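Long-range contacts in RNA methyltransferase, TrmH family (Porphyromonas gingivalis, PDB 2I6D), which probably methylates RNA, as a knotted SPOUT-superfamily enzyme of the TrmH family: residues Val100-Val111 against Ile129-Ala139; Leu189-Phe197 against Ile248-Ser257. All coordinates share one frame; numbering follows the deposited sequence.

Interaction 1 (Val100-Val111 against Ile129-Ala139); sequences VVEGLTLLLDGV and IRHVWLGTGSA
Leu108 O is gripped from opposite faces of its carbonyl plane by Gly135 N and Ser138 OG, each at 2.8 Å, the hydroxyl 63° out of that plane. Ser138 OG also accepts from Val111 N, at 3.0 Å, so one serine ties Leu108 and Val111 to the type II turn Gly135-Ser138. Parallel pairing precedes this lock: Trp133 lies opposite Leu107, and its N donates to Leu106 O at 2.7 Å while its O accepts from Leu108 N at 2.9 Å. At the N-terminal end the grip passes to side chains. His131 NE2 meets Glu102 OE2 at 2.7 Å, a straight bond (169°) in the ring plane that reaches the oxygen from above the carboxylate plane. Trp133 NE1 donates to Val100 O at 3.0 Å, a bent bond that restrains the rotation of the indole. Thr105 keeps OG1 beside its own N (chi1 -61°) and bonded to Gly103 O; CG2 is thereby left over the indole face of Trp133, 3.6 Å from the centroid of its five-membered ring. On the other side of the sheet, Leu106, Leu108, Val132 and Leu134 pack together. The two strands belong to a beta-alpha-beta unit whose helix 114-127 meets Leu106 and Ile129; helix 242-255 touches the same two residues, and strand 201-206 flanks 104-109 on its remaining edge.

Interaction 2 (Leu189-Phe197 against Ile248-Ser257); sequences LYEAPLPNF and ILCSEWRRRS
Leu194 points at the end of helix 242-255 and divides its branches between Arg256 and Trp253. Leu194 CB lies 4.0 Å from Arg256 NH1. Leu194 CG, set beside the backbone N (chi1 -61°), comes to 3.5 Å from Arg256 NH1. Beyond it the methyls part: CD1 sits over the centre of the guanidinium, 3.7 Å from Arg256 CZ, and CD2 makes a CH-pi contact over the indole of Trp253, 4.0 Å from the six-ring centroid. The leucine thus covers one face of the guanidinium, and polar groups take up its edge. Arg256 NH1 donates to Ala192 O at 2.7 Å, almost straight (171°) and in the guanidinium plane. Arg256 NE and NH2 both turn to Glu252 OE2, each at 2.8 Å; Arg255 grips both oxygens of the same carboxylate side-on, a network that would be expected to favour the ionised glutamate.

Helix 242-255 is the C-terminal helix of the SPOUT fold, in which the chain is tied in a trefoil knot before it ends; here residues 189-197 wrap over its last turns on their way from strand 187-188 to strand 201-206. Trp253 is also met edge-to-face by Tyr180, and a water joins its NE1 to Asn196 O.

At the far end of 189-197, Phe197 carries the guanidinium of Arg254 flat on its ring, with CZ 4.0 Å from the centroid and the planes only 17° apart. Arg254 NH1 is bonded to Phe127 O of helix 114-127, which helps hold the group over the ring. Phe197 N donates to Ser257 OG at 3.0 Å, and that hydroxyl in turn donates to Trp253 O, while Asn196 ND2 bonds the terminal carboxylate through Ser257 OXT, its OD1 being taken by Thr198 N.

Interaction 1 is complete by residue 139, before interaction 2 opens at residue 189, so the two follow in series along the chain. Their centres are about 17 Å apart, yet they meet directly at one end of strand 104-109. Leu104 N probably bonds Phe197 O (3.0 Å), and Leu104 CD2 packs on Trp253 CG at 3.6 Å. Ile129 bridges both parts of interaction 2, touching Phe197 and Cys250. Interaction 1 joins two strands of the parallel seven-stranded sheet, whereas interaction 2 holds a loop on helix 242-255, which lies against that sheet. Together they tie the early beta-alpha-beta unit of the methyltransferase fold to its C-terminal helix.

Interaction 1 (Val100-Val111 against Ile129-Ala139)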
loop_
_atom_site.group_PDB
_atom_site.type_symbol
_atom_site.label_atom_id
_atom_site.label_comp_id
_atom_site.label_asym_id
_atom_site.label_seq_id
_atom_site.Cartn_x
_atom_site.Cartn_y
_atom_site.Cartn_z
ATOM N N VAL A 100 4.118 11.371 7.011
ATOM C CA VAL A 100 5.242 11.342 7.908
ATOM C C VAL A 100 6.443 10.846 7.086
ATOM O O VAL A 100 6.291 9.939 6.238
ATOM C CB VAL A 100 4.925 10.389 9.120
ATOM C CG1 VAL A 100 6.190 9.943 9.844
ATOM C CG2 VAL A 100 3.927 11.056 10.091
ATOM N N VAL A 101 7.606 11.467 7.286
ATOM C CA VAL A 101 8.872 10.944 6.717
ATOM C C VAL A 101 9.662 10.282 7.838
ATOM O O VAL A 101 10.065 10.951 8.778
ATOM C CB VAL A 101 9.773 12.043 6.051
ATOM C CG1 VAL A 101 11.033 11.400 5.391
ATOM C CG2 VAL A 101 9.016 12.847 5.000
ATOM N N GLU A 102 9.890 8.966 7.758
ATOM C CA GLU A 102 10.769 8.306 8.734
ATOM C C GLU A 102 11.621 7.385 7.883
ATOM O O GLU A 102 11.137 6.375 7.401
ATOM C CB GLU A 102 9.989 7.510 9.801
ATOM C CG GLU A 102 9.197 8.415 10.766
ATOM C CD GLU A 102 8.248 7.689 11.735
ATOM O OE1 GLU A 102 8.120 8.204 12.877
ATOM O OE2 GLU A 102 7.622 6.654 11.362
ATOM N N GLY A 103 12.869 7.781 7.656
ATOM C CA GLY A 103 13.716 7.108 6.689
ATOM C C GLY A 103 13.246 7.304 5.254
ATOM O O GLY A 103 12.428 8.198 4.947
ATOM N N LEU A 104 13.759 6.459 4.364
ATOM C CA LEU A 104 13.380 6.517 2.979
ATOM C C LEU A 104 11.868 6.286 2.872
ATOM O O LEU A 104 11.331 5.280 3.391
ATOM C CB LEU A 104 14.137 5.438 2.196
ATOM C CG LEU A 104 13.683 5.246 0.755
ATOM C CD1 LEU A 104 13.867 6.605 -0.032
ATOM C CD2 LEU A 104 14.507 4.088 0.137
ATOM N N THR A 105 11.215 7.215 2.187
ATOM C CA THR A 105 9.769 7.281 2.093
ATOM C C THR A 105 9.414 7.345 0.618
ATOM O O THR A 105 9.935 8.195 -0.112
ATOM C CB THR A 105 9.281 8.549 2.815
ATOM O OG1 THR A 105 9.658 8.459 4.198
ATOM C CG2 THR A 105 7.742 8.722 2.701
ATOM N N LEU A 106 8.535 6.443 0.176
ATOM C CA LEU A 106 8.114 6.400 -1.212
ATOM C C LEU A 106 6.905 7.267 -1.431
ATOM O O LEU A 106 6.007 7.338 -0.562
ATOM C CB LEU A 106 7.786 4.963 -1.651
ATOM C CG LEU A 106 8.877 3.953 -1.387
ATOM C CD1 LEU A 106 8.375 2.609 -1.954
ATOM C CD2 LEU A 106 10.206 4.416 -2.030
ATOM N N LEU A 107 6.901 7.968 -2.564
ATOM C CA LEU A 107 5.700 8.635 -3.011
ATOM C C LEU A 107 5.344 8.087 -4.389
ATOM O O LEU A 107 6.155 8.124 -5.309
ATOM C CB LEU A 107 5.885 10.158 -3.062
ATOM C CG LEU A 107 4.643 11.025 -3.368
ATOM C CD1 LEU A 107 4.245 10.987 -4.824
ATOM C CD2 LEU A 107 3.461 10.670 -2.541
ATOM N N LEU A 108 4.129 7.582 -4.513
ATOM C CA LEU A 108 3.639 7.054 -5.782
ATOM C C LEU A 108 2.778 8.125 -6.417
ATOM O O LEU A 108 1.676 8.408 -5.937
ATOM C CB LEU A 108 2.814 5.789 -5.552
ATOM C CG LEU A 108 3.506 4.686 -4.745
ATOM C CD1 LEU A 108 2.687 3.416 -4.918
ATOM C CD2 LEU A 108 4.976 4.482 -5.204
ATOM N N ASP A 109 3.278 8.729 -7.495
ATOM C CA ASP A 109 2.554 9.828 -8.193
ATOM C C ASP A 109 1.768 9.253 -9.374
ATOM O O ASP A 109 2.355 9.039 -10.440
ATOM C CB ASP A 109 3.564 10.865 -8.739
ATOM C CG ASP A 109 2.904 12.007 -9.512
ATOM O OD1 ASP A 109 1.726 12.325 -9.243
ATOM O OD2 ASP A 109 3.577 12.632 -10.380
ATOM N N GLY A 110 0.470 9.006 -9.201
ATOM C CA GLY A 110 -0.372 8.527 -10.309
ATOM C C GLY A 110 -0.057 7.102 -10.746
ATOM O O GLY A 110 -0.163 6.765 -11.929
ATOM N N VAL A 111 0.300 6.253 -9.782
ATOM C CA VAL A 111 0.557 4.836 -10.044
ATOM C C VAL A 111 -0.802 4.145 -9.886
ATOM O O VAL A 111 -1.219 3.764 -8.775
ATOM C CB VAL A 111 1.618 4.257 -9.098
ATOM C CG1 VAL A 111 1.801 2.740 -9.349
ATOM C CG2 VAL A 111 2.950 4.960 -9.323
ATOM N N ILE A 129 11.021 -0.211 4.269
ATOM C CA ILE A 129 10.418 1.110 4.101
ATOM C C ILE A 129 9.235 1.271 5.071
ATOM O O ILE A 129 8.373 0.397 5.156
ATOM C CB ILE A 129 9.886 1.310 2.632
ATOM C CG1 ILE A 129 11.042 1.280 1.611
ATOM C CG2 ILE A 129 8.960 2.565 2.518
ATOM C CD1 ILE A 129 11.549 2.572 1.124
ATOM N N ARG A 130 9.202 2.346 5.842
ATOM C CA ARG A 130 8.135 2.489 6.836
ATOM C C ARG A 130 6.917 3.246 6.378
ATOM O O ARG A 130 5.839 3.133 7.003
ATOM C CB ARG A 130 8.697 3.134 8.105
ATOM C CG ARG A 130 9.667 2.164 8.822
ATOM C CD ARG A 130 10.656 2.916 9.640
ATOM N NE ARG A 130 10.025 3.589 10.769
ATOM C CZ ARG A 130 10.651 3.846 11.906
ATOM N NH1 ARG A 130 11.912 3.459 12.043
ATOM N NH2 ARG A 130 10.022 4.462 12.901
ATOM N N HIS A 131 7.071 4.035 5.311
ATOM C CA HIS A 131 5.977 4.908 4.859
ATOM C C HIS A 131 5.907 4.949 3.384
ATOM O O HIS A 131 6.934 5.097 2.713
ATOM C CB HIS A 131 6.138 6.366 5.380
ATOM C CG HIS A 131 5.995 6.477 6.856
ATOM N ND1 HIS A 131 4.772 6.600 7.471
ATOM C CD2 HIS A 131 6.913 6.405 7.849
ATOM C CE1 HIS A 131 4.943 6.631 8.783
ATOM N NE2 HIS A 131 6.233 6.515 9.038
ATOM N N VAL A 132 4.684 4.822 2.874
ATOM C CA VAL A 132 4.438 4.903 1.421
ATOM C C VAL A 132 3.284 5.885 1.267
ATOM O O VAL A 132 2.176 5.682 1.802
ATOM C CB VAL A 132 4.088 3.526 0.759
ATOM C CG1 VAL A 132 3.643 3.713 -0.698
ATOM C CG2 VAL A 132 5.281 2.543 0.830
ATOM N N TRP A 133 3.542 6.960 0.537
ATOM C CA TRP A 133 2.522 7.948 0.306
ATOM C C TRP A 133 1.937 7.759 -1.075
ATOM O O TRP A 133 2.643 7.342 -2.002
ATOM C CB TRP A 133 3.106 9.372 0.379
ATOM C CG TRP A 133 3.819 9.760 1.647
ATOM C CD1 TRP A 133 3.772 9.147 2.879
ATOM C CD2 TRP A 133 4.617 10.908 1.789
ATOM N NE1 TRP A 133 4.559 9.851 3.771
ATOM C CE2 TRP A 133 5.094 10.936 3.115
ATOM C CE3 TRP A 133 5.014 11.916 0.896
ATOM C CZ2 TRP A 133 5.951 11.940 3.579
ATOM C CZ3 TRP A 133 5.867 12.928 1.359
ATOM C CH2 TRP A 133 6.312 12.931 2.705
ATOM N N LEU A 134 0.661 8.073 -1.222
ATOM C CA LEU A 134 -0.036 7.849 -2.484
ATOM C C LEU A 134 -0.588 9.159 -3.024
ATOM O O LEU A 134 -1.454 9.812 -2.413
ATOM C CB LEU A 134 -1.148 6.796 -2.295
ATOM C CG LEU A 134 -0.449 5.519 -1.843
ATOM C CD1 LEU A 134 -0.975 4.960 -0.514
ATOM C CD2 LEU A 134 -0.313 4.477 -2.936
ATOM N N GLY A 135 -0.074 9.580 -4.165
ATOM C CA GLY A 135 -0.513 10.852 -4.726
ATOM C C GLY A 135 -1.710 10.719 -5.634
ATOM O O GLY A 135 -2.322 9.654 -5.722
ATOM N N THR A 136 -2.002 11.814 -6.335
ATOM C CA THR A 136 -3.127 11.956 -7.231
ATOM C C THR A 136 -3.255 10.792 -8.199
ATOM O O THR A 136 -2.348 10.535 -8.978
ATOM C CB THR A 136 -2.979 13.275 -8.062
ATOM O OG1 THR A 136 -2.949 14.396 -7.171
ATOM C CG2 THR A 136 -4.128 13.456 -9.079
ATOM N N GLY A 137 -4.379 10.095 -8.140
ATOM C CA GLY A 137 -4.684 9.093 -9.139
ATOM C C GLY A 137 -4.069 7.725 -8.877
ATOM O O GLY A 137 -4.266 6.815 -9.669
ATOM N N SER A 138 -3.354 7.565 -7.777
ATOM C CA SER A 138 -2.805 6.237 -7.415
ATOM C C SER A 138 -3.894 5.272 -6.924
ATOM O O SER A 138 -4.968 5.695 -6.489
ATOM C CB SER A 138 -1.682 6.377 -6.394
ATOM O OG SER A 138 -0.567 7.018 -7.005
ATOM N N ALA A 139 -3.644 3.977 -7.064
ATOM C CA ALA A 139 -4.612 2.944 -6.659
ATOM C C ALA A 139 -4.932 3.045 -5.172
ATOM O O ALA A 139 -4.108 3.518 -4.390
ATOM C CB ALA A 139 -4.079 1.544 -7.004
HETATM O O HOH W 1 2.720 8.940 6.688
HETATM O O HOH W 2 11.644 4.175 5.848
HETATM O O HOH W 3 0.502 13.125 -7.155
HETATM O O HOH W 4 -0.414 12.164 -11.078
#

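Interaction 2 (Leu189-Phe197 against Ile248-Ser257)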
loop_
_atom_site.group_PDB
_atom_site.type_symbol
_atom_site.label_atom_id
_atom_site.label_comp_id
_atom_site.label_asym_id
_atom_site.label_seq_id
_atom_site.Cartn_x
_atom_site.Cartn_y
_atom_site.Cartn_z
ATOM N N LEU A 189 21.700 6.329 -10.709
ATOM C CA LEU A 189 21.503 5.980 -9.297
ATOM C C LEU A 189 22.750 5.349 -8.661
ATOM O O LEU A 189 22.897 5.367 -7.441
ATOM C CB LEU A 189 20.290 5.046 -9.098
ATOM C CG LEU A 189 20.466 3.523 -9.174
ATOM C CD1 LEU A 189 19.347 2.789 -8.469
ATOM C CD2 LEU A 189 20.578 3.055 -10.612
ATOM N N TYR A 190 23.618 4.770 -9.481
ATOM C CA TYR A 190 24.880 4.213 -8.985
ATOM C C TYR A 190 25.924 5.272 -8.664
ATOM O O TYR A 190 26.840 5.006 -7.899
ATOM C CB TYR A 190 25.451 3.190 -9.974
ATOM C CG TYR A 190 24.427 2.139 -10.326
ATOM C CD1 TYR A 190 23.709 1.470 -9.332
ATOM C CD2 TYR A 190 24.167 1.826 -11.644
ATOM C CE1 TYR A 190 22.739 0.516 -9.657
ATOM C CE2 TYR A 190 23.223 0.867 -11.979
ATOM C CZ TYR A 190 22.505 0.228 -10.982
ATOM O OH TYR A 190 21.561 -0.725 -11.364
ATOM N N GLU A 191 25.781 6.459 -9.255
ATOM C CA GLU A 191 26.731 7.555 -9.048
ATOM C C GLU A 191 26.249 8.578 -8.010
ATOM O O GLU A 191 27.042 9.365 -7.508
ATOM C CB GLU A 191 27.034 8.272 -10.374
ATOM C CG GLU A 191 27.556 7.339 -11.458
ATOM C CD GLU A 191 27.857 8.041 -12.785
ATOM O OE1 GLU A 191 27.377 9.173 -13.028
ATOM O OE2 GLU A 191 28.569 7.434 -13.592
ATOM N N ALA A 192 24.956 8.576 -7.705
ATOM C CA ALA A 192 24.409 9.559 -6.802
ATOM C C ALA A 192 24.806 9.182 -5.378
ATOM O O ALA A 192 24.679 8.026 -5.014
ATOM C CB ALA A 192 22.880 9.612 -6.951
ATOM N N PRO A 193 25.301 10.146 -4.571
ATOM C CA PRO A 193 25.514 9.750 -3.181
ATOM C C PRO A 193 24.138 9.748 -2.540
ATOM O O PRO A 193 23.366 10.674 -2.757
ATOM C CB PRO A 193 26.398 10.869 -2.592
ATOM C CG PRO A 193 26.654 11.848 -3.730
ATOM C CD PRO A 193 25.665 11.554 -4.819
ATOM N N LEU A 194 23.811 8.707 -1.807
ATOM C CA LEU A 194 22.487 8.600 -1.215
ATOM C C LEU A 194 22.597 8.652 0.304
ATOM O O LEU A 194 23.635 8.259 0.868
ATOM C CB LEU A 194 21.857 7.252 -1.623
ATOM C CG LEU A 194 21.614 6.954 -3.116
ATOM C CD1 LEU A 194 21.102 5.529 -3.358
ATOM C CD2 LEU A 194 20.677 8.017 -3.713
ATOM N N PRO A 195 21.520 9.104 0.984
ATOM C CA PRO A 195 21.538 9.005 2.438
ATOM C C PRO A 195 21.322 7.569 2.866
ATOM O O PRO A 195 20.845 6.750 2.073
ATOM C CB PRO A 195 20.334 9.874 2.875
ATOM C CG PRO A 195 19.819 10.540 1.659
ATOM C CD PRO A 195 20.269 9.716 0.501
ATOM N N ASN A 196 21.685 7.247 4.107
ATOM C CA ASN A 196 21.388 5.912 4.641
ATOM C C ASN A 196 19.878 5.707 4.639
ATOM O O ASN A 196 19.119 6.663 4.752
ATOM C CB ASN A 196 21.922 5.784 6.075
ATOM C CG ASN A 196 21.782 4.369 6.640
ATOM O OD1 ASN A 196 20.705 3.949 7.086
ATOM N ND2 ASN A 196 22.887 3.638 6.655
ATOM N N PHE A 197 19.459 4.449 4.553
ATOM C CA PHE A 197 18.042 4.083 4.581
ATOM C C PHE A 197 17.264 4.689 5.760
ATOM O O PHE A 197 16.073 5.018 5.626
ATOM C CB PHE A 197 17.923 2.558 4.637
ATOM C CG PHE A 197 16.749 2.024 3.900
ATOM C CD1 PHE A 197 16.899 1.571 2.597
ATOM C CD2 PHE A 197 15.492 1.953 4.501
ATOM C CE1 PHE A 197 15.819 1.039 1.893
ATOM C CE2 PHE A 197 14.390 1.446 3.798
ATOM C CZ PHE A 197 14.568 0.990 2.486
ATOM N N ILE A 248 14.644 -1.866 -7.803
ATOM C CA ILE A 248 16.032 -1.544 -8.094
ATOM C C ILE A 248 16.502 -0.413 -7.172
ATOM O O ILE A 248 17.577 -0.527 -6.519
ATOM C CB ILE A 248 16.240 -1.195 -9.584
ATOM C CG1 ILE A 248 16.101 -2.482 -10.416
ATOM C CG2 ILE A 248 17.658 -0.630 -9.812
ATOM C CD1 ILE A 248 15.752 -2.207 -11.889
ATOM N N LEU A 249 15.696 0.640 -7.084
ATOM C CA LEU A 249 16.054 1.821 -6.260
ATOM C C LEU A 249 16.165 1.462 -4.772
ATOM O O LEU A 249 17.181 1.789 -4.136
ATOM C CB LEU A 249 15.078 2.990 -6.476
ATOM C CG LEU A 249 15.273 3.691 -7.829
ATOM C CD1 LEU A 249 13.939 4.268 -8.392
ATOM C CD2 LEU A 249 16.330 4.771 -7.714
ATOM N N CYS A 250 15.133 0.816 -4.219
ATOM C CA CYS A 250 15.189 0.352 -2.820
ATOM C C CYS A 250 16.352 -0.559 -2.507
ATOM O O CYS A 250 17.000 -0.398 -1.437
ATOM C CB CYS A 250 13.887 -0.342 -2.422
ATOM S SG CYS A 250 12.525 0.798 -2.358
ATOM N N SER A 251 16.624 -1.527 -3.392
ATOM C CA SER A 251 17.757 -2.449 -3.204
ATOM C C SER A 251 19.042 -1.661 -3.056
ATOM O O SER A 251 19.791 -1.847 -2.102
ATOM C CB SER A 251 17.881 -3.478 -4.350
ATOM O OG SER A 251 19.172 -4.101 -4.363
ATOM N N GLU A 252 19.279 -0.755 -3.996
ATOM C CA GLU A 252 20.503 0.023 -4.005
ATOM C C GLU A 252 20.620 0.922 -2.756
ATOM O O GLU A 252 21.701 1.052 -2.168
ATOM C CB GLU A 252 20.526 0.842 -5.300
ATOM C CG GLU A 252 21.714 1.654 -5.593
ATOM C CD GLU A 252 23.060 0.897 -5.608
ATOM O OE1 GLU A 252 23.163 -0.361 -5.657
ATOM O OE2 GLU A 252 24.045 1.626 -5.561
ATOM N N TRP A 253 19.500 1.527 -2.347
ATOM C CA TRP A 253 19.467 2.353 -1.134
ATOM C C TRP A 253 19.904 1.504 0.063
ATOM O O TRP A 253 20.706 1.942 0.872
ATOM C CB TRP A 253 18.056 2.886 -0.880
ATOM C CG TRP A 253 17.980 4.371 -0.636
ATOM C CD1 TRP A 253 18.169 5.036 0.558
ATOM C CD2 TRP A 253 17.590 5.359 -1.586
ATOM N NE1 TRP A 253 17.930 6.390 0.389
ATOM C CE2 TRP A 253 17.588 6.610 -0.919
ATOM C CE3 TRP A 253 17.271 5.315 -2.959
ATOM C CZ2 TRP A 253 17.253 7.800 -1.565
ATOM C CZ3 TRP A 253 16.924 6.496 -3.593
ATOM C CH2 TRP A 253 16.924 7.721 -2.894
ATOM N N ARG A 254 19.363 0.288 0.151
ATOM C CA ARG A 254 19.676 -0.659 1.250
ATOM C C ARG A 254 21.088 -1.265 1.182
ATOM O O ARG A 254 21.780 -1.420 2.210
ATOM C CB ARG A 254 18.600 -1.757 1.281
ATOM C CG ARG A 254 18.862 -2.926 2.279
ATOM C CD ARG A 254 18.900 -2.448 3.707
ATOM N NE ARG A 254 17.590 -2.089 4.254
ATOM C CZ ARG A 254 17.421 -1.366 5.356
ATOM N NH1 ARG A 254 16.191 -1.104 5.804
ATOM N NH2 ARG A 254 18.488 -0.906 6.032
ATOM N N ARG A 255 21.549 -1.588 -0.023
ATOM C CA ARG A 255 22.918 -2.089 -0.202
ATOM C C ARG A 255 23.928 -1.142 0.423
ATOM O O ARG A 255 24.905 -1.572 1.012
ATOM C CB ARG A 255 23.235 -2.209 -1.693
ATOM C CG ARG A 255 24.643 -2.771 -1.997
ATOM C CD ARG A 255 24.968 -2.712 -3.477
ATOM N NE ARG A 255 25.149 -1.359 -4.011
ATOM C CZ ARG A 255 26.253 -0.635 -3.876
ATOM N NH1 ARG A 255 27.282 -1.106 -3.182
ATOM N NH2 ARG A 255 26.327 0.586 -4.404
ATOM N N ARG A 256 23.704 0.163 0.261
ATOM C CA ARG A 256 24.659 1.163 0.767
ATOM C C ARG A 256 24.509 1.506 2.253
ATOM O O ARG A 256 25.269 2.330 2.797
ATOM C CB ARG A 256 24.514 2.440 -0.040
ATOM C CG ARG A 256 24.842 2.203 -1.447
ATOM C CD ARG A 256 25.151 3.480 -2.129
ATOM N NE ARG A 256 24.645 3.448 -3.482
ATOM C CZ ARG A 256 24.522 4.532 -4.227
ATOM N NH1 ARG A 256 24.863 5.702 -3.732
ATOM N NH2 ARG A 256 24.052 4.432 -5.453
ATOM N N SER A 257 23.545 0.880 2.911
ATOM C CA SER A 257 23.197 1.256 4.276
ATOM C C SER A 257 23.934 0.491 5.367
ATOM O O SER A 257 24.718 -0.434 5.089
ATOM C CB SER A 257 21.683 1.173 4.461
ATOM O OG SER A 257 21.069 2.104 3.570
ATOM O OXT SER A 257 23.790 0.814 6.570
HETATM O O HOH W 5 26.941 2.870 -6.306
HETATM O O HOH W 6 21.973 4.417 0.946
HETATM O O HOH W 7 17.165 7.620 3.052
HETATM O O HOH W 8 24.519 5.014 4.264
#